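Long-range contacts in Aac(6')-ib (Escherichia coli, PDB 2VQY), which probably transfers the acetyl group of acetyl-CoA to the 6'-amino group of aminoglycosides such as kanamycin B, conferring antibiotic resistance: residues L43-I48 / L121-Q126; H34-L39 / D63-Y68. The protein carries 2 engineered substitutions. All blocks are in the same frame, centred on the assembly; numbering follows the deposited sequence.

Contact 1 (L43-I48 / L121-Q126); sequences LNRSHI and LANASQ. With ACO (acetyl coenzyme *a), chain B.
His-47 of helix 46-49 comes closest in backbone to Ala-124, their CA atoms 6.3 Å apart, where the chain leaves strand 114-121 and enters a 3-10 turn. Its CG sits between the backbone N and the carbonyl carbon (chi1 75°), which turns the imidazole edge to the carbonyls of the loop. His-47 NE2 donates to Leu-121 O at 2.8 Å, the oxygen lying close to the ring plane and the bond fairly straight (157°). Ala-124 lies over one ring face, with CB in an off-centre CH-pi contact, while Ile-48 CG1 lies over the opposite face, toward its rim.

Arg-45, the N-cap residue, reaches across with an extended chain. Arg-45 NH1 donates to Ala-122 O at 2.8 Å, the oxygen in the guanidinium plane but NH1 above the carbonyl plane, and makes a weak second bond to Asn-123 OD1. The Asn-123 amide is held by ND2 to Gln-126 OE1, while Glu-41 takes NH2 of Arg-45 in a salt bridge.

Leu-121 N donates to O9P of acetyl-CoA, so His-47 and the cofactor grip the same residue. The contact joins helix 46-49 to the end of strand 114-121, with Trp-42 of helix 36-43 against Ile-48 and Ala-122 and helix 131-144 packed on Leu-121.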
loop_
_atom_site.group_PDB
_atom_site.type_symbol
_atom_site.label_atom_id
_atom_site.label_comp_id
_atom_site.label_asym_id
_atom_site.label_seq_id
_atom_site.Cartn_x
_atom_site.Cartn_y
_atom_site.Cartn_z
ATOM N N LEU A 43 1.709 -6.091 -12.948
ATOM C CA LEU A 43 3.000 -6.364 -12.275
ATOM C C LEU A 43 4.164 -6.569 -13.237
ATOM O O LEU A 43 5.321 -6.580 -12.836
ATOM C CB LEU A 43 2.876 -7.561 -11.317
ATOM C CG LEU A 43 1.970 -7.326 -10.096
ATOM C CD1 LEU A 43 1.931 -8.561 -9.209
ATOM C CD2 LEU A 43 2.457 -6.103 -9.278
ATOM N N ASN A 44 3.830 -6.732 -14.515
ATOM C CA ASN A 44 4.812 -6.836 -15.572
ATOM C C ASN A 44 4.938 -5.587 -16.444
ATOM O O ASN A 44 5.634 -5.607 -17.479
ATOM C CB ASN A 44 4.546 -8.094 -16.403
ATOM C CG ASN A 44 4.965 -9.344 -15.678
ATOM O OD1 ASN A 44 6.156 -9.643 -15.588
ATOM N ND2 ASN A 44 3.989 -10.071 -15.114
ATOM N N ARG A 45 4.283 -4.502 -16.041
ATOM C CA ARG A 45 4.469 -3.232 -16.749
ATOM C C ARG A 45 5.744 -2.576 -16.254
ATOM O O ARG A 45 6.076 -2.658 -15.071
ATOM C CB ARG A 45 3.254 -2.327 -16.610
ATOM C CG ARG A 45 2.030 -2.928 -17.273
ATOM C CD ARG A 45 0.856 -2.014 -17.229
ATOM N NE ARG A 45 -0.265 -2.599 -17.946
ATOM C CZ ARG A 45 -1.511 -2.166 -17.893
ATOM N NH1 ARG A 45 -1.853 -1.129 -17.130
ATOM N NH2 ARG A 45 -2.433 -2.788 -18.621
ATOM N N SER A 46 6.491 -1.964 -17.168
ATOM C CA SER A 46 7.838 -1.532 -16.814
ATOM C C SER A 46 7.879 -0.497 -15.663
ATOM O O SER A 46 8.749 -0.591 -14.798
ATOM C CB SER A 46 8.645 -1.130 -18.061
ATOM O OG SER A 46 8.777 0.261 -18.190
ATOM N N HIS A 47 6.914 0.431 -15.620
ATOM C CA HIS A 47 6.869 1.458 -14.539
ATOM C C HIS A 47 6.599 0.865 -13.150
ATOM O O HIS A 47 6.838 1.501 -12.102
ATOM C CB HIS A 47 5.844 2.545 -14.868
ATOM C CG HIS A 47 4.413 2.136 -14.682
ATOM N ND1 HIS A 47 3.705 1.451 -15.647
ATOM C CD2 HIS A 47 3.548 2.347 -13.655
ATOM C CE1 HIS A 47 2.462 1.268 -15.229
ATOM N NE2 HIS A 47 2.344 1.796 -14.021
ATOM N N ILE A 48 6.055 -0.346 -13.147
ATOM C CA ILE A 48 5.779 -1.079 -11.929
ATOM C C ILE A 48 6.977 -1.956 -11.553
ATOM O O ILE A 48 7.441 -1.939 -10.412
ATOM C CB ILE A 48 4.449 -1.904 -12.041
ATOM C CG1 ILE A 48 3.274 -0.922 -12.198
ATOM C CG2 ILE A 48 4.298 -2.778 -10.799
ATOM C CD1 ILE A 48 1.925 -1.483 -12.555
ATOM N N LEU A 121 -0.035 2.283 -9.150
ATOM C CA LEU A 121 -0.973 2.723 -10.181
ATOM C C LEU A 121 -0.671 1.933 -11.464
ATOM O O LEU A 121 0.479 1.848 -11.905
ATOM C CB LEU A 121 -0.849 4.225 -10.425
ATOM C CG LEU A 121 -1.263 5.203 -9.308
ATOM C CD1 LEU A 121 -0.950 6.655 -9.775
ATOM C CD2 LEU A 121 -2.722 5.022 -8.945
ATOM N N ALA A 122 -1.732 1.369 -12.035
ATOM C CA ALA A 122 -1.656 0.458 -13.176
ATOM C C ALA A 122 -1.117 1.079 -14.478
ATOM O O ALA A 122 -0.432 0.409 -15.238
ATOM C CB ALA A 122 -3.041 -0.101 -13.426
ATOM N N ASN A 123 -1.448 2.352 -14.711
ATOM C CA ASN A 123 -1.230 3.022 -16.004
ATOM C C ASN A 123 -0.126 4.071 -15.951
ATOM O O ASN A 123 -0.198 5.033 -15.185
ATOM C CB ASN A 123 -2.547 3.643 -16.500
ATOM C CG ASN A 123 -3.643 2.610 -16.670
ATOM O OD1 ASN A 123 -3.410 1.560 -17.249
ATOM N ND2 ASN A 123 -4.825 2.887 -16.135
ATOM N N ALA A 124 0.897 3.853 -16.774
ATOM C CA ALA A 124 2.043 4.762 -16.887
ATOM C C ALA A 124 1.598 6.193 -17.131
ATOM O O ALA A 124 2.133 7.128 -16.534
ATOM C CB ALA A 124 2.983 4.296 -18.011
ATOM N N SER A 125 0.586 6.351 -17.979
ATOM C CA SER A 125 0.040 7.666 -18.349
ATOM C C SER A 125 -0.641 8.429 -17.200
ATOM O O SER A 125 -0.873 9.639 -17.290
ATOM C CB SER A 125 -0.949 7.510 -19.520
ATOM O OG SER A 125 -2.081 6.740 -19.144
ATOM N N GLN A 126 -0.953 7.723 -16.117
ATOM C CA GLN A 126 -1.637 8.339 -14.983
ATOM C C GLN A 126 -0.745 8.623 -13.783
ATOM O O GLN A 126 -1.253 9.004 -12.727
ATOM C CB GLN A 126 -2.826 7.469 -14.549
ATOM C CG GLN A 126 -3.946 7.392 -15.583
ATOM C CD GLN A 126 -5.096 6.477 -15.187
ATOM O OE1 GLN A 126 -4.899 5.330 -14.779
ATOM N NE2 GLN A 126 -6.320 6.982 -15.328
HETATM N N1A ACO B . 11.958 14.062 -5.934
HETATM C C2A ACO B . 11.021 14.708 -5.238
HETATM N N3A ACO B . 9.740 14.626 -5.588
HETATM C C4A ACO B . 9.362 13.876 -6.651
HETATM C C5A ACO B . 10.303 13.182 -7.388
HETATM C C6A ACO B . 11.637 13.294 -7.007
HETATM N N6A ACO B . 12.585 12.646 -7.693
HETATM N N7A ACO B . 9.662 12.539 -8.360
HETATM C C8A ACO B . 8.360 12.821 -8.255
HETATM N N9A ACO B . 8.182 13.637 -7.215
HETATM C C1B ACO B . 6.906 14.204 -6.685
HETATM C C2B ACO B . 5.932 14.822 -7.672
HETATM O O2B ACO B . 6.381 16.129 -8.043
HETATM C C3B ACO B . 4.691 14.899 -6.790
HETATM O O3B ACO B . 4.827 15.942 -5.810
HETATM P P3B ACO B . 4.268 17.450 -6.033
HETATM O O7A ACO B . 4.773 18.237 -4.712
HETATM O O8A ACO B . 2.678 17.319 -5.933
HETATM O O9A ACO B . 4.774 18.031 -7.308
HETATM C C4B ACO B . 4.770 13.592 -5.979
HETATM O O4B ACO B . 6.139 13.136 -6.097
HETATM C C5B ACO B . 3.896 12.388 -6.378
HETATM O O5B ACO B . 2.525 12.593 -6.030
HETATM P P1A ACO B . 1.368 11.917 -6.933
HETATM O O1A ACO B . 0.114 11.866 -6.116
HETATM O O2A ACO B . 1.306 12.492 -8.310
HETATM O O3A ACO B . 1.958 10.468 -7.064
HETATM P P2A ACO B . 1.434 9.345 -8.101
HETATM O O4A ACO B . 0.073 9.632 -8.541
HETATM O O5A ACO B . 2.518 9.069 -9.106
HETATM O O6A ACO B . 1.404 8.079 -7.061
HETATM C CBP ACO B . 2.731 6.039 -6.669
HETATM C CCP ACO B . 2.578 7.549 -6.365
HETATM C CDP ACO B . 3.992 5.522 -5.898
HETATM C CEP ACO B . 1.464 5.313 -6.167
HETATM C CAP ACO B . 2.931 5.858 -8.217
HETATM O OAP ACO B . 3.933 6.790 -8.722
HETATM C C9P ACO B . 3.259 4.391 -8.607
HETATM O O9P ACO B . 2.361 3.536 -8.618
HETATM N N8P ACO B . 4.549 4.156 -8.908
HETATM C C7P ACO B . 5.108 2.856 -9.311
HETATM C C6P ACO B . 4.881 1.768 -8.230
HETATM C C5P ACO B . 5.483 2.143 -6.863
HETATM O O5P ACO B . 6.431 2.923 -6.796
HETATM N N4P ACO B . 4.849 1.569 -5.817
HETATM C C3P ACO B . 5.111 1.656 -4.499
HETATM C C2P ACO B . 6.057 2.451 -3.898
HETATM S S1P ACO B . 6.432 2.216 -2.097
HETATM C C ACO B . 5.118 1.403 -1.227
HETATM O O ACO B . 4.067 1.013 -1.770
HETATM C CH3 ACO B . 5.423 1.260 0.290
#

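Contact 2 (H34-L39 / D63-Y68). With PAR (paromomycin), chain C.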
loop_
_atom_site.group_PDB
_atom_site.type_symbol
_atom_site.label_atom_id
_atom_site.label_comp_id
_atom_site.label_asym_id
_atom_site.label_seq_id
_atom_site.Cartn_x
_atom_site.Cartn_y
_atom_site.Cartn_z
ATOM N N HIS A 34 -10.810 -13.209 -9.360
ATOM C CA HIS A 34 -11.109 -12.755 -10.727
ATOM C C HIS A 34 -10.184 -11.636 -11.222
ATOM O O HIS A 34 -10.082 -11.403 -12.429
ATOM C CB HIS A 34 -12.570 -12.309 -10.829
ATOM C CG HIS A 34 -13.540 -13.375 -10.418
ATOM N ND1 HIS A 34 -13.752 -14.508 -11.173
ATOM C CD2 HIS A 34 -14.319 -13.501 -9.318
ATOM C CE1 HIS A 34 -14.631 -15.285 -10.563
ATOM N NE2 HIS A 34 -14.993 -14.696 -9.436
ATOM N N ASP A 35 -9.483 -10.981 -10.288
ATOM C CA ASP A 35 -8.579 -9.869 -10.614
ATOM C C ASP A 35 -7.128 -10.283 -10.866
ATOM O O ASP A 35 -6.319 -9.466 -11.294
ATOM C CB ASP A 35 -8.616 -8.810 -9.485
ATOM C CG ASP A 35 -10.008 -8.209 -9.289
ATOM O OD1 ASP A 35 -10.637 -7.808 -10.292
ATOM O OD2 ASP A 35 -10.467 -8.154 -8.131
ATOM N N LEU A 36 -6.815 -11.555 -10.659
ATOM C CA LEU A 36 -5.419 -11.993 -10.644
ATOM C C LEU A 36 -4.758 -11.892 -12.022
ATOM O O LEU A 36 -3.618 -11.482 -12.125
ATOM C CB LEU A 36 -5.299 -13.395 -10.049
ATOM C CG LEU A 36 -5.680 -13.503 -8.566
ATOM C CD1 LEU A 36 -5.769 -14.980 -8.220
ATOM C CD2 LEU A 36 -4.660 -12.783 -7.649
ATOM N N ALA A 37 -5.511 -12.201 -13.086
ATOM C CA ALA A 37 -4.939 -12.084 -14.438
ATOM C C ALA A 37 -4.578 -10.629 -14.774
ATOM O O ALA A 37 -3.498 -10.373 -15.346
ATOM C CB ALA A 37 -5.890 -12.665 -15.494
ATOM N N MET A 38 -5.474 -9.709 -14.401
ATOM C CA MET A 38 -5.259 -8.258 -14.560
ATOM C C MET A 38 -4.055 -7.806 -13.730
ATOM O O MET A 38 -3.201 -7.053 -14.212
ATOM C CB MET A 38 -6.509 -7.505 -14.110
ATOM C CG MET A 38 -6.401 -5.995 -14.249
ATOM S SD MET A 38 -7.874 -5.157 -13.662
ATOM C CE MET A 38 -7.822 -5.485 -11.901
ATOM N N LEU A 39 -3.974 -8.279 -12.491
ATOM C CA LEU A 39 -2.825 -7.926 -11.612
ATOM C C LEU A 39 -1.490 -8.420 -12.180
ATOM O O LEU A 39 -0.474 -7.711 -12.155
ATOM C CB LEU A 39 -3.037 -8.446 -10.194
ATOM C CG LEU A 39 -1.940 -8.129 -9.158
ATOM C CD1 LEU A 39 -1.690 -6.593 -9.038
ATOM C CD2 LEU A 39 -2.268 -8.801 -7.790
ATOM N N ASP A 63 2.903 -17.461 -10.455
ATOM C CA ASP A 63 3.444 -16.657 -9.320
ATOM C C ASP A 63 2.367 -15.760 -8.730
ATOM O O ASP A 63 2.095 -15.799 -7.505
ATOM C CB ASP A 63 4.623 -15.780 -9.781
ATOM C CG ASP A 63 5.900 -16.540 -9.952
ATOM O OD1 ASP A 63 5.999 -17.709 -9.497
ATOM O OD2 ASP A 63 6.823 -15.955 -10.546
ATOM N N VAL A 64 1.737 -14.956 -9.589
ATOM C CA VAL A 64 0.709 -14.018 -9.131
ATOM C C VAL A 64 -0.502 -14.792 -8.601
ATOM O O VAL A 64 -1.056 -14.456 -7.559
ATOM C CB VAL A 64 0.315 -13.005 -10.241
ATOM C CG1 VAL A 64 -0.871 -12.154 -9.834
ATOM C CG2 VAL A 64 1.512 -12.128 -10.608
ATOM N N GLN A 65 -0.890 -15.861 -9.298
ATOM C CA GLN A 65 -2.021 -16.666 -8.847
ATOM C C GLN A 65 -1.791 -17.304 -7.470
ATOM O O GLN A 65 -2.719 -17.351 -6.637
ATOM C CB GLN A 65 -2.377 -17.725 -9.886
ATOM C CG GLN A 65 -3.080 -17.136 -11.111
ATOM C CD GLN A 65 -3.196 -18.153 -12.231
ATOM O OE1 GLN A 65 -2.365 -19.063 -12.335
ATOM N NE2 GLN A 65 -4.213 -18.003 -13.071
ATOM N N GLU A 66 -0.570 -17.778 -7.240
ATOM C CA GLU A 66 -0.205 -18.461 -5.998
ATOM C C GLU A 66 0.019 -17.509 -4.824
ATOM O O GLU A 66 -0.256 -17.864 -3.666
ATOM C CB GLU A 66 1.060 -19.277 -6.219
ATOM C CG GLU A 66 0.810 -20.544 -7.044
ATOM C CD GLU A 66 2.080 -21.207 -7.566
ATOM O OE1 GLU A 66 3.200 -20.870 -7.106
ATOM O OE2 GLU A 66 1.933 -22.095 -8.445
ATOM N N GLN A 67 0.535 -16.327 -5.120
ATOM C CA GLN A 67 0.981 -15.393 -4.078
ATOM C C GLN A 67 -0.045 -14.321 -3.714
ATOM O O GLN A 67 -0.052 -13.862 -2.569
ATOM C CB GLN A 67 2.308 -14.748 -4.471
ATOM C CG GLN A 67 3.417 -15.769 -4.619
ATOM C CD GLN A 67 4.679 -15.243 -5.281
ATOM O OE1 GLN A 67 4.939 -14.038 -5.311
ATOM N NE2 GLN A 67 5.477 -16.161 -5.822
ATOM N N TYR A 68 -0.886 -13.914 -4.666
ATOM C CA TYR A 68 -1.814 -12.789 -4.434
ATOM C C TYR A 68 -3.261 -13.237 -4.271
ATOM O O TYR A 68 -4.164 -12.424 -4.067
ATOM C CB TYR A 68 -1.699 -11.730 -5.533
ATOM C CG TYR A 68 -0.393 -10.955 -5.519
ATOM C CD1 TYR A 68 -0.316 -9.689 -4.889
ATOM C CD2 TYR A 68 0.744 -11.454 -6.146
ATOM C CE1 TYR A 68 0.854 -8.961 -4.891
ATOM C CE2 TYR A 68 1.958 -10.731 -6.147
ATOM C CZ TYR A 68 1.999 -9.481 -5.499
ATOM O OH TYR A 68 3.163 -8.738 -5.480
HETATM C C11 PAR C . 5.512 -5.483 -1.222
HETATM O O11 PAR C . 6.310 -5.589 -0.028
HETATM C C21 PAR C . 6.125 -6.258 -2.408
HETATM N N21 PAR C . 6.393 -7.628 -1.970
HETATM C C31 PAR C . 7.442 -5.557 -2.834
HETATM O O31 PAR C . 8.096 -6.270 -3.915
HETATM C C41 PAR C . 7.174 -4.070 -3.166
HETATM O O41 PAR C . 8.388 -3.359 -3.517
HETATM C C51 PAR C . 6.488 -3.366 -1.946
HETATM O O51 PAR C . 5.294 -4.143 -1.484
HETATM C C61 PAR C . 5.961 -1.968 -2.297
HETATM O O61 PAR C . 5.909 -1.151 -1.106
HETATM C C12 PAR C . 5.629 -5.976 4.092
HETATM N N12 PAR C . 5.029 -5.980 5.440
HETATM C C22 PAR C . 5.775 -4.533 3.543
HETATM C C32 PAR C . 6.453 -4.639 2.167
HETATM N N32 PAR C . 6.692 -3.267 1.637
HETATM C C42 PAR C . 5.534 -5.459 1.194
HETATM C C52 PAR C . 5.323 -6.902 1.731
HETATM O O52 PAR C . 4.300 -7.554 0.919
HETATM C C62 PAR C . 4.712 -6.780 3.143
HETATM O O62 PAR C . 4.532 -8.113 3.612
HETATM C C13 PAR C . 4.544 -8.971 0.694
HETATM C C23 PAR C . 3.258 -9.742 1.075
HETATM O O23 PAR C . 3.313 -10.220 2.408
HETATM C C33 PAR C . 3.302 -10.914 0.068
HETATM O O33 PAR C . 4.390 -11.797 0.485
HETATM C C43 PAR C . 3.749 -10.184 -1.204
HETATM O O43 PAR C . 4.586 -9.060 -0.771
HETATM C C53 PAR C . 2.535 -9.591 -1.961
HETATM O O53 PAR C . 1.729 -8.853 -1.016
HETATM C C14 PAR C . 4.585 -12.914 -0.397
HETATM C C24 PAR C . 4.730 -14.190 0.456
HETATM N N24 PAR C . 5.780 -13.981 1.485
HETATM C C34 PAR C . 5.102 -15.381 -0.462
HETATM O O34 PAR C . 3.957 -15.736 -1.261
HETATM C C44 PAR C . 6.308 -15.058 -1.372
HETATM O O44 PAR C . 7.499 -14.908 -0.579
HETATM C C54 PAR C . 6.074 -13.746 -2.126
HETATM O O54 PAR C . 5.834 -12.689 -1.117
HETATM C C64 PAR C . 7.274 -13.471 -3.055
HETATM N N64 PAR C . 7.522 -12.029 -3.133
#
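Leu-36 and Leu-39, one turn apart on helix 36-43, pack against Val-64 and Tyr-68 of segment 63-68. The backbones come nearest at Leu-36 and Gln-65, whose CA atoms lie 6.1 Å apart.

Leu-36 can be followed outward. Leu-36 CB faces the aliphatic part of Gln-65, 4.5 Å from Gln-65 CG. CG stands anti to the carbonyl carbon (chi1 -65°), and from there the two methyls diverge over the neighbouring helix. CD1 rests on the backbone of Gln-65, near CA and O. Leu-36 CD2 lies 3.6 Å from Tyr-68 O. The same Leu-36 CD2 is 3.8 Å from Tyr-68 CB. Val-64 CG1 meets the backbone O of Leu-36.

With chi1 at -179°, Leu-39 swings its CG away from its own backbone N and carries CD2 to the Tyr-68 ring. Leu-39 CD2 touches Tyr-68 CD1 at 3.6 Å, and the two side chains cross at about a right angle. Leu-39 CD2 also comes within 4.2 Å of Val-64 CG1. Farther along the same ring, Tyr-68 CE1 lies 3.4 Å from C53 of paromomycin. The phenol OH is hydrogen-bonded to NE1 of Trp-52, which ties down the far end of the ring. Gln-67 also meets the antibiotic, its OE1 beside C64.

With no hydrogen bond across it, the contact is a largely buried interface of methyls, an aromatic ring, backbone atoms and the aliphatic part of Gln-65. Cohesion therefore rests on close apolar packing, which places Tyr-68 between the leucines of helix 36-43 and the bound aminoglycoside.

Overall arrangement
From the N terminus, the chain first enters residues 34-39 of contact 2 and then 43-48 of contact 1. It returns at 63-68, where contact 2 closes a loop that has helices but no strand, and contact 1 closes only at 121-126, after the chain has run through strands 78-85, 88-97 and 114-121. The segments alternate, so the two loops cross. Their centres lie about 16 Å apart, and they touch where Leu-43 CD1, in segment 43-48, packs on Tyr-68 CE2 and Val-64 CG2. Together they tie the early helices of this GNAT domain to one another on the paromomycin side and to the cofactor-binding end of strand 114-121.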